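Local coordinates for protein KLLA0F20702p (Kluyveromyces lactis, PDB 5Y5A) that probably helps recruit telomerase to telomeres, as the yeast Est1 protein that engages Cdc13 at chromosome ends, at residues Y482-M487 with F496-F501. Sequence-based numbering, arbitrary orientation.
Sequences YEEDIM and FTLSDF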
loop_
_atom_site.group_PDB
_atom_site.type_symbol
_atom_site.label_atom_id
_atom_site.label_comp_id
_atom_site.label_asym_id
_atom_site.label_seq_id
_atom_site.Cartn_x
_atom_site.Cartn_y
_atom_site.Cartn_z
ATOM N N TYR A 482 14.683 5.042 -5.144
ATOM C CA TYR A 482 13.888 6.161 -5.639
ATOM C C TYR A 482 12.469 6.099 -5.058
ATOM O O TYR A 482 12.112 5.126 -4.383
ATOM C CB TYR A 482 13.850 6.163 -7.173
ATOM C CG TYR A 482 15.214 6.287 -7.822
ATOM C CD1 TYR A 482 16.260 6.928 -7.170
ATOM C CD2 TYR A 482 15.461 5.752 -9.079
ATOM C CE1 TYR A 482 17.511 7.035 -7.755
ATOM C CE2 TYR A 482 16.711 5.859 -9.674
ATOM C CZ TYR A 482 17.728 6.499 -9.004
ATOM O OH TYR A 482 18.968 6.602 -9.584
ATOM N N GLU A 483 11.667 7.133 -5.320
ATOM C CA GLU A 483 10.335 7.246 -4.727
ATOM C C GLU A 483 9.508 5.996 -4.968
ATOM O O GLU A 483 8.912 5.451 -4.036
ATOM C CB GLU A 483 9.579 8.467 -5.273
ATOM C CG GLU A 483 10.097 9.824 -4.788
ATOM C CD GLU A 483 11.067 10.478 -5.767
ATOM O OE1 GLU A 483 11.801 9.748 -6.476
ATOM O OE2 GLU A 483 11.089 11.727 -5.826
ATOM N N GLU A 484 9.480 5.537 -6.216
ATOM C CA GLU A 484 8.665 4.380 -6.566
ATOM C C GLU A 484 9.206 3.100 -5.913
ATOM O O GLU A 484 8.433 2.199 -5.593
ATOM C CB GLU A 484 8.564 4.216 -8.092
ATOM C CG GLU A 484 9.881 3.909 -8.816
ATOM C CD GLU A 484 10.602 5.154 -9.303
ATOM O OE1 GLU A 484 11.235 5.083 -10.382
ATOM O OE2 GLU A 484 10.528 6.201 -8.615
ATOM N N ASP A 485 10.517 3.025 -5.697
ATOM C CA ASP A 485 11.097 1.879 -4.998
ATOM C C ASP A 485 10.570 1.836 -3.569
ATOM O O ASP A 485 10.082 0.808 -3.096
ATOM C CB ASP A 485 12.634 1.942 -4.977
ATOM C CG ASP A 485 13.250 1.945 -6.366
ATOM O OD1 ASP A 485 13.364 0.870 -6.980
ATOM O OD2 ASP A 485 13.644 3.027 -6.836
ATOM N N ILE A 486 10.684 2.969 -2.890
ATOM C CA ILE A 486 10.253 3.087 -1.510
ATOM C C ILE A 486 8.778 2.723 -1.344
ATOM O O ILE A 486 8.412 1.996 -0.417
ATOM C CB ILE A 486 10.484 4.508 -0.979
ATOM C CG1 ILE A 486 11.962 4.886 -1.100
ATOM C CG2 ILE A 486 10.024 4.619 0.470
ATOM C CD1 ILE A 486 12.242 6.350 -0.820
ATOM N N MET A 487 7.942 3.220 -2.251
ATOM C CA MET A 487 6.503 2.991 -2.158
ATOM C C MET A 487 6.146 1.512 -2.255
ATOM O O MET A 487 5.221 1.051 -1.592
ATOM C CB MET A 487 5.766 3.782 -3.244
ATOM C CG MET A 487 5.917 5.291 -3.072
ATOM S SD MET A 487 5.432 6.252 -4.519
ATOM C CE MET A 487 3.655 6.030 -4.466
ATOM N N PHE A 496 8.697 -7.864 -4.173
ATOM C CA PHE A 496 9.113 -7.263 -2.903
ATOM C C PHE A 496 10.153 -6.166 -3.095
ATOM O O PHE A 496 10.420 -5.393 -2.173
ATOM C CB PHE A 496 9.729 -8.323 -1.978
ATOM C CG PHE A 496 8.848 -9.524 -1.777
ATOM C CD1 PHE A 496 7.498 -9.361 -1.486
ATOM C CD2 PHE A 496 9.350 -10.812 -1.905
ATOM C CE1 PHE A 496 6.666 -10.460 -1.308
ATOM C CE2 PHE A 496 8.517 -11.920 -1.724
ATOM C CZ PHE A 496 7.167 -11.734 -1.425
ATOM N N THR A 497 10.728 -6.089 -4.292
ATOM C CA THR A 497 11.664 -5.012 -4.614
ATOM C C THR A 497 11.787 -4.909 -6.144
ATOM O O THR A 497 11.810 -5.924 -6.842
ATOM C CB THR A 497 13.056 -5.182 -3.941
ATOM O OG1 THR A 497 13.867 -4.030 -4.189
ATOM C CG2 THR A 497 13.774 -6.442 -4.441
ATOM N N LEU A 498 11.820 -3.686 -6.671
ATOM C CA LEU A 498 11.982 -3.498 -8.115
ATOM C C LEU A 498 13.384 -3.934 -8.545
ATOM O O LEU A 498 14.380 -3.296 -8.200
ATOM C CB LEU A 498 11.733 -2.041 -8.510
ATOM C CG LEU A 498 10.439 -1.428 -7.972
ATOM C CD1 LEU A 498 10.254 0.007 -8.463
ATOM C CD2 LEU A 498 9.235 -2.293 -8.342
ATOM N N SER A 499 13.456 -5.020 -9.309
ATOM C CA SER A 499 14.731 -5.649 -9.633
ATOM C C SER A 499 15.282 -5.324 -11.040
ATOM O O SER A 499 16.018 -6.129 -11.612
ATOM C CB SER A 499 14.597 -7.168 -9.480
ATOM O OG SER A 499 13.609 -7.684 -10.362
ATOM N N ASP A 500 14.936 -4.162 -11.592
ATOM C CA ASP A 500 15.503 -3.755 -12.878
ATOM C C ASP A 500 16.933 -3.236 -12.707
ATOM O O ASP A 500 17.804 -3.536 -13.515
ATOM C CB ASP A 500 14.631 -2.703 -13.566
ATOM C CG ASP A 500 14.150 -1.619 -12.615
ATOM O OD1 ASP A 500 14.626 -1.566 -11.460
ATOM O OD2 ASP A 500 13.287 -0.816 -13.031
ATOM N N PHE A 501 17.175 -2.462 -11.657
ATOM C CA PHE A 501 18.538 -2.097 -11.291
ATOM C C PHE A 501 19.251 -3.295 -10.688
ATOM O O PHE A 501 18.609 -4.247 -10.243
ATOM C CB PHE A 501 18.563 -0.952 -10.276
ATOM C CG PHE A 501 18.239 0.391 -10.851
ATOM C CD1 PHE A 501 19.224 1.158 -11.459
ATOM C CD2 PHE A 501 16.957 0.901 -10.760
ATOM C CE1 PHE A 501 18.931 2.408 -11.979
ATOM C CE2 PHE A 501 16.655 2.139 -11.279
ATOM C CZ PHE A 501 17.642 2.899 -11.885
HETATM O O HOH W 1 13.067 -1.450 -5.104
#
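L498 reaches in with its CD1 methyl, which lies 3.6 Å from D485 OD1; L498 CD1 also lies 3.9 Å from E484 CG. Beside this contact, the rings of Y482 and F501 approach obliquely with planes at 86°, and Y482 CE2 comes within 3.8 Å of F501 CZ. D485 provides a water-mediated polar link between the segments. Its CG sits beside its own backbone N (chi1 -60°), turning the carboxylate back over the helix start, where OD2 accepts the N-H of the N-cap residue Y482 at 2.8 Å and also pairs with R478. The other oxygen, OD1, salt-bridges R427 and takes a hydrogen from a water 3.0 Å away; that water also donates to T497 OG1 and accepts from L498 N. With an alanine at D485, R427 and R478 would each probably lose a carboxylate partner, the Y482 N-H its acceptor and the water its link to the helix. R427 further binds E484 and D500, so one arginine gathers acids from both segments. In this part of the chain, assigned to the Est1 DNA/RNA binding family, helix 483-487 and the following loop thus rest on helix 421-433; helix 526-546 holds Y482 OH through S532 and E484 through R533.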